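Local coordinates for protein mandelate racemase / muconate lactonizing enzyme (Burkholderia pseudomallei, PDB 2POD) that is of unproven function but belongs to the mandelate racemase and muconate lactonizing enzymes of the enolase superfamily and may have lyase activity, at residues Glu44-His48 with Glu49-Asn53; Ile63-His66 with Ala67-Ser71; Asp152-Ala155 with Phe156-Ala160; Glu347-Arg350 with Ala351-Asp354. All coordinates share one frame; numbering follows the deposited sequence.

In the fold
The four contacts follow one another along the chain, each a turn or two of local structure. Contacts 1 and 2 belong to the N-terminal domain, on the successive helices 40-55 and 63-69; their centres are 14 Å apart, they pack on each other, and both touch the second subunit. Contacts 3 and 4 lie in the barrel part, contact 3 on the opposite side of the chain's centre from contacts 1 and 2: helix 152-158, and the passage from strand 346-348 into helix 350-356. Their centres are 16 Å apart, and a salt bridge joins Asp152 to Arg350. Contact 2 is about 43 Å from contact 3, centre to centre. One pair thus belongs to the N-terminal capping domain, the other to the barrel.

Contact 1 of 4, residues Glu44-His48 with Glu49-Asn53; sequences EAYIH and EWAAN
With CG opposite the backbone nitrogen in both Tyr46 (chi1 160°) and Trp50 (chi1 -172°), the two aromatic side chains leave the helix next to each other and point the same way. The phenol reaches the six-membered ring of the indole at its edge, near the indole plane: Tyr46 OH lies 3.3 Å from Trp50 CE3, and Tyr46 CE2 packs on that same carbon at 3.7 Å. Ala51 adds a methyl group, its CB coming obliquely to 3.8 Å from Tyr46 CE1. The hydroxyl finds its polar partner in Asn86 of helix 81-101.

Beneath this cluster the helix widens. Glu49 N and Trp50 N bond four residues back, to Ala45 O at 2.9 Å and Tyr46 O at 3.1 Å, whereas Ala52 N goes five back, meeting Ile47 O at 2.8 Å nearly in line with the carbonyl, though bent at the hydrogen. A phi of -135° at Trp50 accompanies the wide turn, and Ala52 CB lies 3.2 Å from Ile47 O. Glu49 stretches out fully, and its carboxylate accepts a hydrogen bond from Cys41 N of the second subunit.

One i+5 bond set among i+4 bonds is the hallmark of a pi-bulge, here within helix 40-55 of the enolase-type N-terminal domain.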
loop_
_atom_site.group_PDB
_atom_site.type_symbol
_atom_site.label_atom_id
_atom_site.label_comp_id
_atom_site.label_asym_id
_atom_site.label_seq_id
_atom_site.Cartn_x
_atom_site.Cartn_y
_atom_site.Cartn_z
ATOM N N GLU B 44 -4.881 -27.723 33.354
ATOM C CA GLU B 44 -4.286 -28.712 34.262
ATOM C C GLU B 44 -3.872 -29.985 33.522
ATOM O O GLU B 44 -2.759 -30.484 33.701
ATOM C CB GLU B 44 -5.239 -29.047 35.424
ATOM C CG GLU B 44 -4.829 -30.264 36.253
ATOM C CD GLU B 44 -5.789 -30.577 37.382
ATOM O OE1 GLU B 44 -5.468 -30.240 38.547
ATOM O OE2 GLU B 44 -6.856 -31.167 37.107
ATOM N N ALA B 45 -4.766 -30.492 32.679
ATOM C CA ALA B 45 -4.503 -31.717 31.940
ATOM C C ALA B 45 -3.315 -31.567 30.997
ATOM O O ALA B 45 -2.520 -32.497 30.860
ATOM C CB ALA B 45 -5.738 -32.169 31.188
ATOM N N TYR B 46 -3.193 -30.389 30.376
ATOM C CA TYR B 46 -2.038 -30.041 29.544
ATOM C C TYR B 46 -0.722 -30.034 30.335
ATOM O O TYR B 46 0.287 -30.570 29.867
ATOM C CB TYR B 46 -2.241 -28.679 28.854
ATOM C CG TYR B 46 -0.939 -28.058 28.388
ATOM C CD1 TYR B 46 -0.338 -27.019 29.108
ATOM C CD2 TYR B 46 -0.281 -28.546 27.254
ATOM C CE1 TYR B 46 0.866 -26.478 28.700
ATOM C CE2 TYR B 46 0.921 -28.005 26.840
ATOM C CZ TYR B 46 1.487 -26.973 27.561
ATOM O OH TYR B 46 2.683 -26.445 27.148
ATOM N N ILE B 47 -0.730 -29.396 31.506
ATOM C CA ILE B 47 0.462 -29.327 32.357
ATOM C C ILE B 47 1.022 -30.714 32.676
ATOM O O ILE B 47 2.207 -30.962 32.468
ATOM C CB ILE B 47 0.221 -28.507 33.632
ATOM C CG1 ILE B 47 0.145 -27.016 33.284
ATOM C CG2 ILE B 47 1.328 -28.764 34.684
ATOM C CD1 ILE B 47 -0.325 -26.132 34.439
ATOM N N HIS B 48 0.151 -31.623 33.110
ATOM C CA HIS B 48 0.562 -32.966 33.497
ATOM C C HIS B 48 0.837 -33.883 32.299
ATOM O O HIS B 48 1.655 -34.805 32.398
ATOM C CB HIS B 48 -0.452 -33.590 34.474
ATOM C CG HIS B 48 -0.612 -32.818 35.749
ATOM N ND1 HIS B 48 0.390 -32.720 36.690
ATOM C CD2 HIS B 48 -1.653 -32.100 36.236
ATOM C CE1 HIS B 48 -0.026 -31.977 37.701
ATOM N NE2 HIS B 48 -1.262 -31.588 37.451
ATOM N N GLU B 49 0.173 -33.619 31.173
ATOM C CA GLU B 49 0.351 -34.428 29.960
ATOM C C GLU B 49 1.670 -34.188 29.219
ATOM O O GLU B 49 2.281 -35.131 28.716
ATOM C CB GLU B 49 -0.829 -34.252 29.010
ATOM C CG GLU B 49 -0.943 -35.324 27.940
ATOM C CD GLU B 49 -2.112 -35.097 27.001
ATOM O OE1 GLU B 49 -2.553 -36.076 26.358
ATOM O OE2 GLU B 49 -2.610 -33.952 26.920
ATOM N N TRP B 50 2.104 -32.936 29.142
ATOM C CA TRP B 50 3.207 -32.574 28.253
ATOM C C TRP B 50 4.249 -31.669 28.910
ATOM O O TRP B 50 5.454 -31.918 28.792
ATOM C CB TRP B 50 2.664 -31.939 26.972
ATOM C CG TRP B 50 3.702 -31.703 25.919
ATOM C CD1 TRP B 50 4.183 -32.611 25.029
ATOM C CD2 TRP B 50 4.384 -30.473 25.649
ATOM N NE1 TRP B 50 5.125 -32.026 24.217
ATOM C CE2 TRP B 50 5.264 -30.711 24.576
ATOM C CE3 TRP B 50 4.332 -29.189 26.210
ATOM C CZ2 TRP B 50 6.090 -29.716 24.050
ATOM C CZ3 TRP B 50 5.147 -28.202 25.686
ATOM C CH2 TRP B 50 6.015 -28.472 24.615
ATOM N N ALA B 51 3.779 -30.629 29.593
ATOM C CA ALA B 51 4.622 -29.516 30.035
ATOM C C ALA B 51 5.494 -29.877 31.235
ATOM O O ALA B 51 6.608 -29.376 31.375
ATOM C CB ALA B 51 3.753 -28.311 30.377
ATOM N N ALA B 52 4.966 -30.734 32.105
ATOM C CA ALA B 52 5.638 -31.109 33.345
ATOM C C ALA B 52 6.927 -31.892 33.097
ATOM O O ALA B 52 7.925 -31.671 33.778
ATOM C CB ALA B 52 4.709 -31.904 34.205
ATOM N N ASN B 53 6.897 -32.783 32.109
ATOM C CA ASN B 53 8.066 -33.569 31.728
ATOM C C ASN B 53 9.174 -32.756 31.055
ATOM O O ASN B 53 10.346 -33.152 31.069
ATOM C CB ASN B 53 7.653 -34.748 30.842
ATOM C CG ASN B 53 6.685 -35.690 31.539
ATOM O OD1 ASN B 53 6.906 -36.102 32.684
ATOM N ND2 ASN B 53 5.597 -36.032 30.850
#

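Contact 2 of 4, residues Ile63-His66 with Ala67-Ser71; sequences IDRH and AKRLS
Arg65 and Arg69, one helical turn apart, lay their long side chains over one another, and the polar contact of this short helix gathers around them. The guanidinium groups are close to parallel, with planes 16° apart, but displaced: it is Arg69 CD that sits over the centre of the Arg65 guanidinium, 3.6 Å from Arg65 CZ. A bend at chi3 of Arg65 (114°) helps to turn its flat group to this position. Arg65 NH2 and Arg69 NE approach to 3.8 Å. Arg65 NH2 forms a salt bridge to Glu58, while Arg69 NH2 makes only a long, weak ion pair with the same carboxylate, which probably offsets part of their mutual charge.

A single side-chain hydrogen bond spans the segments. Arg69 NH1 donates to His66 ND1 at 3.2 Å, weakly and well away from straight, with the imidazole turned steeply against the guanidinium. His66 NE2 is taken by the carbonyl of Asp59 and Arg69 NH1 also by that of Arg54, so both groups tie the helix to the chain before it.

Backbone bonds are of the regular i+4 kind: Ala67 N to Ile63 O at 3.1 Å, Arg69 N to Arg65 O at 3.0 Å and Leu70 N to His66 O at 2.7 Å; a fourth, Lys68 N to Asp64 O, is weak.

Around this helix, Ile63 packs on helix 81-101 and Leu70 on helix 40-55, while Asp64 forms salt bridges with Arg306 and Lys307 of helix 301-314 in the barrel domain.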
loop_
_atom_site.group_PDB
_atom_site.type_symbol
_atom_site.label_atom_id
_atom_site.label_comp_id
_atom_site.label_asym_id
_atom_site.label_seq_id
_atom_site.Cartn_x
_atom_site.Cartn_y
_atom_site.Cartn_z
ATOM N N ILE B 63 14.335 -18.998 32.402
ATOM C CA ILE B 63 12.935 -18.641 32.210
ATOM C C ILE B 63 12.612 -18.407 30.727
ATOM O O ILE B 63 11.645 -18.970 30.204
ATOM C CB ILE B 63 12.550 -17.409 33.076
ATOM C CG1 ILE B 63 12.658 -17.753 34.567
ATOM C CG2 ILE B 63 11.148 -16.940 32.754
ATOM C CD1 ILE B 63 12.265 -16.624 35.521
ATOM N N ASP B 64 13.443 -17.606 30.059
ATOM C CA ASP B 64 13.383 -17.437 28.607
ATOM C C ASP B 64 13.524 -18.740 27.821
ATOM O O ASP B 64 12.822 -18.939 26.820
ATOM C CB ASP B 64 14.433 -16.423 28.129
ATOM C CG ASP B 64 13.989 -14.974 28.313
ATOM O OD1 ASP B 64 12.770 -14.700 28.433
ATOM O OD2 ASP B 64 14.871 -14.097 28.335
ATOM N N ARG B 65 14.418 -19.621 28.274
ATOM C CA ARG B 65 14.651 -20.906 27.606
ATOM C C ARG B 65 13.421 -21.806 27.683
ATOM O O ARG B 65 13.052 -22.441 26.693
ATOM C CB ARG B 65 15.877 -21.622 28.177
ATOM C CG ARG B 65 16.249 -22.912 27.453
ATOM C CD ARG B 65 17.514 -23.534 28.028
ATOM N NE ARG B 65 17.252 -24.819 28.677
ATOM C CZ ARG B 65 17.328 -26.000 28.069
ATOM N NH1 ARG B 65 17.660 -26.082 26.789
ATOM N NH2 ARG B 65 17.066 -27.106 28.743
ATOM N N HIS B 66 12.782 -21.838 28.851
ATOM C CA HIS B 66 11.646 -22.738 29.075
ATOM C C HIS B 66 10.384 -22.292 28.373
ATOM O O HIS B 66 9.688 -23.123 27.801
ATOM C CB HIS B 66 11.388 -22.977 30.565
ATOM C CG HIS B 66 12.518 -23.664 31.254
ATOM N ND1 HIS B 66 13.226 -24.689 30.664
ATOM C CD2 HIS B 66 13.084 -23.462 32.466
ATOM C CE1 HIS B 66 14.183 -25.086 31.483
ATOM N NE2 HIS B 66 14.117 -24.358 32.583
ATOM N N ALA B 67 10.114 -20.983 28.407
ATOM C CA ALA B 67 9.033 -20.361 27.633
ATOM C C ALA B 67 9.083 -20.726 26.154
ATOM O O ALA B 67 8.058 -21.045 25.562
ATOM C CB ALA B 67 9.045 -18.842 27.806
ATOM N N LYS B 68 10.280 -20.701 25.577
ATOM C CA LYS B 68 10.495 -21.146 24.208
ATOM C C LYS B 68 10.323 -22.661 24.038
ATOM O O LYS B 68 9.711 -23.111 23.070
ATOM C CB LYS B 68 11.860 -20.656 23.698
ATOM C CG LYS B 68 12.266 -21.159 22.307
ATOM C CD LYS B 68 11.403 -20.584 21.196
ATOM C CE LYS B 68 11.834 -21.100 19.823
ATOM N NZ LYS B 68 13.128 -20.515 19.368
ATOM N N ARG B 69 10.842 -23.436 24.989
ATOM C CA ARG B 69 10.686 -24.895 25.006
ATOM C C ARG B 69 9.233 -25.369 25.161
ATOM O O ARG B 69 8.820 -26.352 24.537
ATOM C CB ARG B 69 11.579 -25.507 26.081
ATOM C CG ARG B 69 13.037 -25.678 25.645
ATOM C CD ARG B 69 13.918 -26.165 26.791
ATOM N NE ARG B 69 13.741 -27.594 27.032
ATOM C CZ ARG B 69 13.102 -28.115 28.074
ATOM N NH1 ARG B 69 12.579 -27.327 29.010
ATOM N NH2 ARG B 69 12.987 -29.431 28.184
ATOM N N LEU B 70 8.460 -24.653 25.972
ATOM C CA LEU B 70 7.063 -25.010 26.234
ATOM C C LEU B 70 6.094 -24.518 25.159
ATOM O O LEU B 70 4.907 -24.854 25.193
ATOM C CB LEU B 70 6.610 -24.474 27.598
ATOM C CG LEU B 70 7.135 -25.112 28.886
ATOM C CD1 LEU B 70 6.401 -24.524 30.077
ATOM C CD2 LEU B 70 6.993 -26.623 28.873
ATOM N N SER B 71 6.596 -23.706 24.227
ATOM C CA SER B 71 5.847 -23.332 23.033
ATOM C C SER B 71 5.756 -24.528 22.098
ATOM O O SER B 71 6.690 -24.819 21.353
ATOM C CB SER B 71 6.516 -22.155 22.328
ATOM O OG SER B 71 5.549 -21.205 21.929
#

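Contact 3 of 4, residues Asp152-Ala155 with Phe156-Ala160; sequences DLNA and FLHRA
Leu153 and Phe156 meet on one flank of helix 152-158, a short helix that breaks at Arg159 and hands the chain on to helix 160-170 of the TIM-barrel-like domain. Phe156 adopts the least roomy of the three staggered positions, CG lying between the backbone nitrogen and the carbonyl carbon (chi1 89°). This folds the ring back along the helix, so that Leu153 O lies over the outer part of one face, 3.6 Å from Phe156 CD1. Leu153 CD1 closes on the same ring at 3.7 Å from Phe156 CE1. Trp178 then meets Phe156 edge-to-face, and Phe156 also packs on Leu163 of the following helix.

Leu157 runs beside Leu153 with a looser touch, Leu157 CD1 to Leu153 CG at 4.1 Å. Next round the helix, Asn154 and His158 point the same way with amide and imidazole nearly coplanar, 15° apart. Asn154 OD1 faces the ring edge in its plane, but at 3.9 Å from His158 NE2 the approach is long. A closer one involves the backbone, His158 CD2 being 3.2 Å from Asn154 O.

Arg159 is the residue that leaves helical geometry. Its chi1 of -29° is far from a staggered value, and with a further bend at chi3 the chain doubles back over the preceding turn. Arg159 NH2 makes a long, weak ion pair with Asp151. The guanidinium lies with one face toward the backbone of Ala155, where Arg159 NH2 stands 3.7 Å from Ala155 CA.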
loop_
_atom_site.group_PDB
_atom_site.type_symbol
_atom_site.label_atom_id
_atom_site.label_comp_id
_atom_site.label_asym_id
_atom_site.label_seq_id
_atom_site.Cartn_x
_atom_site.Cartn_y
_atom_site.Cartn_z
ATOM N N ASP B 152 -21.673 -4.557 42.232
ATOM C CA ASP B 152 -21.217 -3.537 41.283
ATOM C C ASP B 152 -21.716 -3.739 39.849
ATOM O O ASP B 152 -21.849 -2.773 39.102
ATOM C CB ASP B 152 -19.689 -3.405 41.315
ATOM C CG ASP B 152 -19.182 -2.679 42.555
ATOM O OD1 ASP B 152 -19.999 -2.084 43.294
ATOM O OD2 ASP B 152 -17.956 -2.701 42.793
ATOM N N LEU B 153 -21.989 -4.990 39.477
ATOM C CA LEU B 153 -22.683 -5.308 38.228
ATOM C C LEU B 153 -24.110 -4.773 38.207
ATOM O O LEU B 153 -24.502 -4.086 37.262
ATOM C CB LEU B 153 -22.671 -6.816 37.954
ATOM C CG LEU B 153 -23.493 -7.312 36.757
ATOM C CD1 LEU B 153 -22.727 -7.176 35.445
ATOM C CD2 LEU B 153 -23.967 -8.744 36.972
ATOM N N ASN B 154 -24.876 -5.087 39.251
ATOM C CA ASN B 154 -26.245 -4.597 39.379
ATOM C C ASN B 154 -26.304 -3.093 39.580
ATOM O O ASN B 154 -27.223 -2.435 39.090
ATOM C CB ASN B 154 -26.986 -5.317 40.510
ATOM C CG ASN B 154 -27.562 -6.654 40.073
ATOM O OD1 ASN B 154 -28.417 -6.719 39.183
ATOM N ND2 ASN B 154 -27.094 -7.730 40.701
ATOM N N ALA B 155 -25.312 -2.560 40.292
ATOM C CA ALA B 155 -25.144 -1.120 40.446
ATOM C C ALA B 155 -25.029 -0.370 39.109
ATOM O O ALA B 155 -25.772 0.584 38.895
ATOM C CB ALA B 155 -23.977 -0.798 41.370
ATOM N N PHE B 156 -24.144 -0.805 38.206
ATOM C CA PHE B 156 -24.043 -0.138 36.896
ATOM C C PHE B 156 -25.242 -0.300 35.961
ATOM O O PHE B 156 -25.519 0.583 35.141
ATOM C CB PHE B 156 -22.673 -0.310 36.198
ATOM C CG PHE B 156 -22.538 -1.540 35.308
ATOM C CD1 PHE B 156 -21.684 -2.575 35.677
ATOM C CD2 PHE B 156 -23.179 -1.621 34.072
ATOM C CE1 PHE B 156 -21.511 -3.693 34.863
ATOM C CE2 PHE B 156 -23.024 -2.742 33.251
ATOM C CZ PHE B 156 -22.184 -3.778 33.646
ATOM N N LEU B 157 -25.947 -1.419 36.099
ATOM C CA LEU B 157 -27.137 -1.687 35.300
ATOM C C LEU B 157 -28.293 -0.746 35.620
ATOM O O LEU B 157 -29.064 -0.386 34.731
ATOM C CB LEU B 157 -27.571 -3.148 35.441
ATOM C CG LEU B 157 -26.722 -4.156 34.657
ATOM C CD1 LEU B 157 -26.871 -5.564 35.221
ATOM C CD2 LEU B 157 -27.049 -4.120 33.166
ATOM N N HIS B 158 -28.398 -0.340 36.884
ATOM C CA HIS B 158 -29.628 0.261 37.395
ATOM C C HIS B 158 -29.417 1.616 38.068
ATOM O O HIS B 158 -30.138 2.572 37.777
ATOM C CB HIS B 158 -30.360 -0.717 38.323
ATOM C CG HIS B 158 -30.583 -2.067 37.713
ATOM N ND1 HIS B 158 -31.355 -2.255 36.587
ATOM C CD2 HIS B 158 -30.117 -3.290 38.059
ATOM C CE1 HIS B 158 -31.364 -3.537 36.271
ATOM N NE2 HIS B 158 -30.619 -4.187 37.147
ATOM N N ARG B 159 -28.367 1.636 39.048
ATOM C CA ARG B 159 -28.076 2.792 39.911
ATOM C C ARG B 159 -26.655 3.302 39.642
ATOM O O ARG B 159 -25.816 3.356 40.546
ATOM C CB ARG B 159 -28.236 2.430 41.404
ATOM C CG ARG B 159 -29.262 1.315 41.701
ATOM C CD ARG B 159 -29.225 0.850 43.164
ATOM N NE ARG B 159 -28.173 -0.139 43.468
ATOM C CZ ARG B 159 -28.164 -1.417 43.058
ATOM N NH1 ARG B 159 -29.139 -1.903 42.288
ATOM N NH2 ARG B 159 -27.158 -2.222 43.411
ATOM N N ALA B 160 -26.350 3.710 38.304
ATOM C CA ALA B 160 -24.958 3.915 37.906
ATOM C C ALA B 160 -24.382 5.234 38.430
ATOM O O ALA B 160 -23.171 5.351 38.639
ATOM C CB ALA B 160 -24.829 3.833 36.391
#

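Contact 4 of 4, residues Glu347-Arg350 with Ala351-Asp354; sequences ESVR and AFYD
Val349 and Phe352 pack at the point where strand 346-348 gives way to helix 350-356. This is the dense part of the contact. Val349 CG1 lies over one face of the Phe352 ring, 4.1 Å from the centroid, and Arg350 CA makes a second CH-pi contact over the Tyr353 ring, 3.7 Å from its centroid. Tyr353 achieves this by holding CG between its backbone nitrogen and carbonyl carbon (chi1 65°), which swings the phenol back across the start of the helix. Between the two rings Val349 O accepts twice: Tyr353 N approaches nearly in line with the carbonyl at 3.1 Å, while Phe352 N comes from above the carbonyl plane at 2.9 Å.

The other side is polar and water-mediated. Ser348 OG still touches the Tyr353 ring edge, 3.3 Å from Tyr353 CE2, and a water in the phenol plane bridges the two hydroxyls, 2.7 Å from Ser348 OG and 2.8 Å from Tyr353 OH. Ser348 OG also bonds to Thr119. Partly exposed Asp354 marks the side nearer solvent, held by its backbone, Asp354 N to Arg350 O at 3.0 Å.

Val349 is the N-cap, and the side chain of Asn121 accepts from Arg350 N in the first turn. The Arg350 side chain extends away to Asp152 and Asp166, so its buried charge is probably balanced by these two carboxylates, which tie the strand-to-helix junction to helices 152-158 and 160-170.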
loop_
_atom_site.group_PDB
_atom_site.type_symbol
_atom_site.label_atom_id
_atom_site.label_comp_id
_atom_site.label_asym_id
_atom_site.label_seq_id
_atom_site.Cartn_x
_atom_site.Cartn_y
_atom_site.Cartn_z
ATOM N N GLU B 347 -6.021 -2.785 36.244
ATOM C CA GLU B 347 -7.341 -3.345 36.572
ATOM C C GLU B 347 -7.363 -3.973 37.964
ATOM O O GLU B 347 -6.470 -4.740 38.318
ATOM C CB GLU B 347 -7.745 -4.382 35.519
ATOM C CG GLU B 347 -9.142 -4.976 35.684
ATOM C CD GLU B 347 -9.692 -5.575 34.393
ATOM O OE1 GLU B 347 -9.037 -5.439 33.338
ATOM O OE2 GLU B 347 -10.792 -6.169 34.429
ATOM N N SER B 348 -8.376 -3.614 38.746
ATOM C CA SER B 348 -8.716 -4.339 39.963
ATOM C C SER B 348 -10.229 -4.344 40.171
ATOM O O SER B 348 -10.947 -3.498 39.623
ATOM C CB SER B 348 -8.013 -3.715 41.169
ATOM O OG SER B 348 -8.589 -2.461 41.512
ATOM N N VAL B 349 -10.707 -5.311 40.953
ATOM C CA VAL B 349 -12.130 -5.435 41.278
ATOM C C VAL B 349 -12.295 -5.431 42.801
ATOM O O VAL B 349 -11.811 -6.335 43.478
ATOM C CB VAL B 349 -12.732 -6.738 40.686
ATOM C CG1 VAL B 349 -14.239 -6.788 40.897
ATOM C CG2 VAL B 349 -12.429 -6.842 39.210
ATOM N N ARG B 350 -12.969 -4.413 43.332
ATOM C CA ARG B 350 -13.050 -4.211 44.783
ATOM C C ARG B 350 -13.810 -5.308 45.532
ATOM O O ARG B 350 -13.435 -5.671 46.647
ATOM C CB ARG B 350 -13.552 -2.806 45.140
ATOM C CG ARG B 350 -14.931 -2.463 44.607
ATOM C CD ARG B 350 -15.342 -1.057 44.981
ATOM N NE ARG B 350 -16.754 -0.841 44.677
ATOM C CZ ARG B 350 -17.482 0.177 45.126
ATOM N NH1 ARG B 350 -16.939 1.103 45.905
ATOM N NH2 ARG B 350 -18.760 0.266 44.791
ATOM N N ALA B 351 -14.837 -5.863 44.886
ATOM C CA ALA B 351 -15.551 -7.052 45.376
ATOM C C ALA B 351 -14.675 -8.307 45.469
ATOM O O ALA B 351 -15.053 -9.289 46.113
ATOM C CB ALA B 351 -16.771 -7.328 44.506
ATOM N N PHE B 352 -13.517 -8.273 44.818
ATOM C CA PHE B 352 -12.610 -9.413 44.801
ATOM C C PHE B 352 -11.551 -9.242 45.893
ATOM O O PHE B 352 -11.391 -10.124 46.743
ATOM C CB PHE B 352 -11.947 -9.559 43.422
ATOM C CG PHE B 352 -12.820 -10.203 42.364
ATOM C CD1 PHE B 352 -14.214 -10.145 42.425
ATOM C CD2 PHE B 352 -12.228 -10.848 41.277
ATOM C CE1 PHE B 352 -15.000 -10.736 41.437
ATOM C CE2 PHE B 352 -13.010 -11.440 40.280
ATOM C CZ PHE B 352 -14.399 -11.382 40.362
ATOM N N TYR B 353 -10.847 -8.105 45.878
ATOM C CA TYR B 353 -9.768 -7.851 46.842
ATOM C C TYR B 353 -10.182 -7.480 48.271
ATOM O O TYR B 353 -9.432 -7.738 49.214
ATOM C CB TYR B 353 -8.666 -6.925 46.288
ATOM C CG TYR B 353 -9.084 -5.499 45.985
ATOM C CD1 TYR B 353 -9.307 -4.573 47.007
ATOM C CD2 TYR B 353 -9.220 -5.063 44.671
ATOM C CE1 TYR B 353 -9.684 -3.267 46.729
ATOM C CE2 TYR B 353 -9.594 -3.757 44.383
ATOM C CZ TYR B 353 -9.828 -2.867 45.412
ATOM O OH TYR B 353 -10.197 -1.575 45.124
ATOM N N ASP B 354 -11.356 -6.866 48.428
ATOM C CA ASP B 354 -11.977 -6.741 49.757
ATOM C C ASP B 354 -12.830 -7.967 50.094
ATOM O O ASP B 354 -13.205 -8.168 51.252
ATOM C CB ASP B 354 -12.817 -5.460 49.892
ATOM C CG ASP B 354 -12.047 -4.194 49.519
ATOM O OD1 ASP B 354 -10.967 -3.933 50.096
ATOM O OD2 ASP B 354 -12.543 -3.441 48.652
HETATM O O HOH W 1 -10.784 -1.211 42.417
#